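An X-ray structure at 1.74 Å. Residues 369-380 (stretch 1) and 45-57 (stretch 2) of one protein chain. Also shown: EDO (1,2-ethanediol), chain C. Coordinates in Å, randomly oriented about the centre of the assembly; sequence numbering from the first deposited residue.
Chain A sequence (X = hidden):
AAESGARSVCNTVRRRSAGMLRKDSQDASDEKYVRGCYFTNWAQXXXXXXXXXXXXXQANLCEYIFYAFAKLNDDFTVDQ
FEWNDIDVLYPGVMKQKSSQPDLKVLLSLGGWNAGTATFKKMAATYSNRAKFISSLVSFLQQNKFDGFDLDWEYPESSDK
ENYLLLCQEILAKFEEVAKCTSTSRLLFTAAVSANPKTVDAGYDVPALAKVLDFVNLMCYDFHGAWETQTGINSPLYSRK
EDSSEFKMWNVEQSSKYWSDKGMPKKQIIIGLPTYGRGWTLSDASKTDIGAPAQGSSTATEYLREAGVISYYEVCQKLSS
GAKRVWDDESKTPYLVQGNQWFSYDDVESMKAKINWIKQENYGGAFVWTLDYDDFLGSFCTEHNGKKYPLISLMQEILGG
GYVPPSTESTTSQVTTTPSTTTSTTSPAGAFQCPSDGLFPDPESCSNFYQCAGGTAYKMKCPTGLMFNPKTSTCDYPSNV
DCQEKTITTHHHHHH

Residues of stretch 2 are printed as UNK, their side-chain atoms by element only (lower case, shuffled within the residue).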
# COMPACT_ATOMS: atom_id res chain seq x y z
N THR A 369 24.76 -0.98 0.13
CA THR A 369 23.37 -1.05 -0.32
C THR A 369 22.76 -2.39 0.09
O THR A 369 23.47 -3.28 0.56
CB THR A 369 23.24 -1.01 -1.85
OG1 THR A 369 23.85 -2.19 -2.38
CG2 THR A 369 23.91 0.20 -2.48
N LEU A 370 21.46 -2.55 -0.16
CA LEU A 370 20.85 -3.86 0.04
C LEU A 370 21.46 -4.90 -0.89
O LEU A 370 21.56 -6.08 -0.53
CB LEU A 370 19.35 -3.79 -0.21
CG LEU A 370 18.46 -3.12 0.84
CD1 LEU A 370 17.16 -2.67 0.18
CD2 LEU A 370 18.19 -4.07 2.02
N ASP A 371 21.84 -4.50 -2.11
CA ASP A 371 22.18 -5.46 -3.14
C ASP A 371 23.65 -5.87 -3.12
O ASP A 371 24.05 -6.69 -3.94
CB ASP A 371 21.83 -4.90 -4.52
CG ASP A 371 22.33 -3.47 -4.72
OD1 ASP A 371 23.52 -3.30 -5.06
OD2 ASP A 371 21.53 -2.54 -4.51
N TYR A 372 24.45 -5.33 -2.19
CA TYR A 372 25.83 -5.78 -2.07
C TYR A 372 26.03 -6.83 -0.99
O TYR A 372 27.08 -7.49 -0.96
CB TYR A 372 26.75 -4.60 -1.76
CG TYR A 372 26.89 -3.57 -2.85
CD1 TYR A 372 26.83 -3.91 -4.20
CD2 TYR A 372 27.11 -2.24 -2.52
CE1 TYR A 372 26.99 -2.93 -5.20
CE2 TYR A 372 27.26 -1.27 -3.48
CZ TYR A 372 27.21 -1.61 -4.81
OH TYR A 372 27.38 -0.60 -5.74
N ASP A 373 25.06 -7.00 -0.09
CA ASP A 373 25.10 -8.05 0.91
C ASP A 373 24.85 -9.40 0.23
O ASP A 373 24.43 -9.48 -0.92
CB ASP A 373 24.03 -7.77 1.97
CG ASP A 373 24.30 -8.44 3.31
OD1 ASP A 373 25.24 -9.25 3.47
OD2 ASP A 373 23.51 -8.14 4.24
N ASP A 374 25.10 -10.47 0.98
CA ASP A 374 24.75 -11.82 0.52
C ASP A 374 23.24 -11.99 0.70
O ASP A 374 22.76 -12.64 1.63
CB ASP A 374 25.55 -12.86 1.28
CG ASP A 374 25.53 -14.26 0.63
OD1 ASP A 374 25.28 -14.38 -0.60
OD2 ASP A 374 25.78 -15.25 1.35
N PHE A 375 22.47 -11.34 -0.18
CA PHE A 375 21.03 -11.25 0.05
C PHE A 375 20.28 -12.54 -0.25
O PHE A 375 19.16 -12.72 0.23
CB PHE A 375 20.41 -10.08 -0.75
CG PHE A 375 20.64 -10.17 -2.23
CD1 PHE A 375 21.78 -9.62 -2.80
CD2 PHE A 375 19.71 -10.80 -3.05
CE1 PHE A 375 21.99 -9.69 -4.16
CE2 PHE A 375 19.91 -10.87 -4.42
CZ PHE A 375 21.06 -10.31 -4.98
N LEU A 376 20.87 -13.45 -1.03
CA LEU A 376 20.28 -14.78 -1.19
C LEU A 376 20.86 -15.79 -0.22
O LEU A 376 20.37 -16.92 -0.16
CB LEU A 376 20.48 -15.31 -2.62
CG LEU A 376 19.95 -14.49 -3.80
CD1 LEU A 376 20.21 -15.25 -5.11
CD2 LEU A 376 18.47 -14.14 -3.65
N GLY A 377 21.89 -15.42 0.54
CA GLY A 377 22.62 -16.41 1.32
C GLY A 377 23.31 -17.48 0.51
O GLY A 377 23.56 -18.58 1.02
N SER A 378 23.64 -17.20 -0.76
CA SER A 378 24.15 -18.22 -1.67
C SER A 378 25.65 -18.12 -1.93
O SER A 378 26.21 -19.05 -2.52
CB SER A 378 23.42 -18.13 -3.02
OG SER A 378 23.81 -16.96 -3.72
N PHE A 379 26.30 -17.03 -1.52
CA PHE A 379 27.71 -16.84 -1.80
C PHE A 379 28.62 -17.15 -0.61
O PHE A 379 29.75 -17.58 -0.82
CB PHE A 379 27.98 -15.40 -2.25
CG PHE A 379 27.52 -15.10 -3.65
CD1 PHE A 379 28.34 -15.39 -4.73
CD2 PHE A 379 26.28 -14.52 -3.88
CE1 PHE A 379 27.93 -15.10 -6.03
CE2 PHE A 379 25.86 -14.22 -5.17
CZ PHE A 379 26.69 -14.52 -6.25
N CYS A 380 28.17 -16.92 0.62
CA CYS A 380 29.03 -17.11 1.79
C CYS A 380 28.73 -18.43 2.49
O CYS A 380 27.58 -18.88 2.55
CB CYS A 380 28.85 -15.96 2.78
SG CYS A 380 28.93 -14.28 2.07
N UNK A 45 20.29 -5.15 -13.15
CA UNK A 45 21.05 -5.52 -14.34
C UNK A 45 22.21 -6.46 -14.04
O UNK A 45 22.86 -6.92 -14.98
c UNK A 45 18.35 -1.63 -16.25
c UNK A 45 19.32 -1.17 -15.38
c UNK A 45 20.44 -3.33 -15.47
o UNK A 45 17.33 -0.80 -16.63
c UNK A 45 19.44 -3.76 -16.34
c UNK A 45 20.36 -2.02 -14.99
c UNK A 45 21.56 -4.26 -15.05
c UNK A 45 18.40 -2.93 -16.73
N UNK A 46 22.47 -6.77 -12.78
CA UNK A 46 23.54 -7.71 -12.46
C UNK A 46 23.14 -9.13 -12.86
O UNK A 46 21.96 -9.49 -12.81
c UNK A 46 23.86 -7.67 -10.98
c UNK A 46 25.16 -6.14 -9.52
c UNK A 46 24.02 -6.27 -10.48
n UNK A 46 25.49 -2.72 -8.27
n UNK A 46 25.48 -4.73 -9.36
n UNK A 46 24.54 -4.55 -7.26
c UNK A 46 25.16 -4.00 -8.30
N UNK A 47 24.11 -9.95 -13.25
CA UNK A 47 23.79 -11.30 -13.73
C UNK A 47 23.56 -12.29 -12.60
O UNK A 47 23.96 -12.07 -11.45
c UNK A 47 26.14 -10.96 -13.79
c UNK A 47 25.55 -9.66 -13.32
c UNK A 47 25.05 -11.68 -14.53
N UNK A 48 22.89 -13.39 -12.95
CA UNK A 48 22.81 -14.56 -12.08
C UNK A 48 22.30 -14.23 -10.69
O UNK A 48 21.31 -13.52 -10.52
N UNK A 49 23.01 -14.74 -9.68
CA UNK A 49 22.60 -14.58 -8.29
C UNK A 49 22.95 -13.21 -7.73
O UNK A 49 22.64 -12.94 -6.56
o UNK A 49 21.53 -17.18 -8.24
c UNK A 49 22.64 -17.06 -7.71
c UNK A 49 23.22 -15.68 -7.42
n UNK A 49 23.40 -18.11 -7.38
N UNK A 50 23.57 -12.33 -8.53
CA UNK A 50 23.71 -10.94 -8.16
C UNK A 50 22.53 -10.07 -8.52
O UNK A 50 22.44 -8.93 -8.03
N UNK A 51 21.64 -10.55 -9.38
CA UNK A 51 20.48 -9.73 -9.74
C UNK A 51 19.59 -9.51 -8.53
O UNK A 51 19.16 -10.47 -7.88
c UNK A 51 17.49 -10.42 -12.07
c UNK A 51 19.69 -10.38 -10.86
c UNK A 51 18.48 -9.55 -11.31
n UNK A 51 16.59 -8.80 -13.72
c UNK A 51 16.28 -9.62 -12.53
N UNK A 52 19.30 -8.24 -8.22
CA UNK A 52 18.51 -7.87 -7.05
C UNK A 52 17.16 -7.35 -7.50
O UNK A 52 17.08 -6.36 -8.25
c UNK A 52 17.34 -6.29 -2.34
c UNK A 52 17.47 -5.76 -4.69
c UNK A 52 18.56 -6.63 -4.83
c UNK A 52 19.23 -6.84 -6.18
c UNK A 52 16.86 -5.59 -3.45
c UNK A 52 19.02 -7.31 -3.70
o UNK A 52 16.77 -6.14 -1.10
c UNK A 52 18.41 -7.15 -2.47
N UNK A 53 16.09 -8.00 -7.02
CA UNK A 53 14.70 -7.63 -7.23
C UNK A 53 14.08 -7.13 -5.94
O UNK A 53 14.50 -7.52 -4.85
c UNK A 53 14.44 -9.43 -9.00
c UNK A 53 13.88 -8.83 -7.73
o UNK A 53 14.88 -8.70 -9.89
n UNK A 53 14.43 -10.76 -9.09
N UNK A 54 13.06 -6.26 -6.02
CA UNK A 54 12.40 -5.77 -4.80
C UNK A 54 11.89 -6.88 -3.90
O UNK A 54 11.94 -6.73 -2.67
c UNK A 54 11.24 -4.92 -5.35
c UNK A 54 12.52 -5.62 -7.24
c UNK A 54 11.74 -4.44 -6.68
N UNK A 55 11.43 -8.00 -4.46
CA UNK A 55 10.94 -9.08 -3.62
C UNK A 55 12.05 -9.79 -2.87
O UNK A 55 11.76 -10.65 -2.03
o UNK A 55 10.38 -8.66 -6.83
c UNK A 55 10.15 -10.09 -4.47
c UNK A 55 10.93 -10.67 -5.64
o UNK A 55 11.05 -10.40 -8.01
c UNK A 55 10.78 -9.85 -6.92
N UNK A 56 13.32 -9.47 -3.17
CA UNK A 56 14.42 -10.00 -2.39
C UNK A 56 14.57 -9.31 -1.04
O UNK A 56 15.31 -9.82 -0.19
n UNK A 56 15.78 -12.60 -5.66
n UNK A 56 16.34 -10.54 -5.55
c UNK A 56 15.73 -9.89 -3.18
c UNK A 56 15.83 -10.87 -4.31
c UNK A 56 16.31 -11.60 -6.34
c UNK A 56 15.48 -12.18 -4.39
N UNK A 57 13.90 -8.18 -0.83
CA UNK A 57 13.91 -7.53 0.48
C UNK A 57 13.33 -8.47 1.52
O UNK A 57 12.46 -9.30 1.23
c UNK A 57 11.79 -5.06 3.85
c UNK A 57 13.02 -5.54 1.81
c UNK A 57 14.11 -4.85 2.34
c UNK A 57 14.05 -4.26 3.59
c UNK A 57 11.87 -5.66 2.59
o UNK A 57 12.84 -3.81 5.59
c UNK A 57 13.12 -6.21 0.45
c UNK A 57 12.89 -4.39 4.34
C1 EDO C . 29.60 1.84 -4.34
O1 EDO C . 28.26 1.77 -4.83
C2 EDO C . 30.46 1.23 -5.44
O2 EDO C . 30.41 2.01 -6.64
O HOH W 1 24.19 -1.09 -6.43
O HOH W 2 24.06 -7.38 -6.57
O HOH W 3 25.73 -17.89 -5.92
O HOH W 4 16.51 -12.26 -0.40

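Position 45 carries one carbon, then a six-carbon ring bearing one oxygen, and lies out of reach of stretch 1: Tyr-45. Position 46 has three carbons, a nitrogen, then a carbon holding two more nitrogens, a guanidinium, so it is Arg-46. Its NH1 donates to Asp-371 OD1 at 2.7 Å with an angle of 164°, a salt bridge whose acceptor lies near the guanidinium plane; its NH2 comes 3.4 Å from Tyr-372 CE1.

At position 47 three carbons close a ring onto the backbone nitrogen, which defines Pro-47. Position 48 has no side-chain atoms and a phi of 54°: Gly-48. Position 49 has two carbons, the second carrying one oxygen and one nitrogen. Its CB lies 3.8 Å from both Leu-376 CD1 and Phe-379 CE2, and the planar amide identifies Asn-49. Position 50 again lacks a side chain; an ideal CB would be crowded by Pro-47 O at 3.3 Å, consistent with Gly-50.

Position 51 shows four carbons in a row ending in nitrogen, pointing away from stretch 1: Lys-51. Its backbone O nevertheless approaches Phe-375 CZ at 3.5 Å, at the ring edge. Position 52 has one carbon and a six-carbon ring bearing an oxygen, hence Tyr-52. Its ring edge meets the face of Phe-375, with centroids 4.8 Å apart and planes at 71°, while its OH lies 3.6 Å from Leu-370 CB.

Position 53 has two carbons, the second bearing oxygen and nitrogen, and points away: Asn-53. Position 54 closes three carbons onto its own nitrogen: Pro-54. Position 55 has three carbons, the third with two oxygens, and makes no contact: Glu-55. Position 56 bears a five-membered ring of three carbons and two nitrogens, thus His-56. Asn-53 N donates to His-56 ND1 at 2.9 Å, helping to hold the ring, and Leu-376 CD2 sits over its face, 4.0 Å from the centroid. Position 57 has one carbon and an oxygen-bearing six-carbon ring, Tyr-57; its CD1 lies 4.2 Å from Leu-370 CD2.

The contact, burying 670 Å² over both sides, combines an aromatic centre with a charged anchor. Phe-375 packs against Tyr-52 and lies obliquely to His-56, while Asp-371 pairs with Arg-46. Water 1 reinforces that pair, accepting from Arg-46 NH2 (2.8 Å) and donating to Asp-371 OD1 (2.7 Å). Water 2 accepts from Arg-46 NH1 (3.0 Å) and donates to Gly-50 O and Asp-371 O (both 2.7 Å), tying the backbones together. Water 4 likewise bridges backbones, donating to His-56 O (2.7 Å) and Phe-375 O (2.8 Å).

Stretch 2 45-57: YRPGNGKYNPEHY
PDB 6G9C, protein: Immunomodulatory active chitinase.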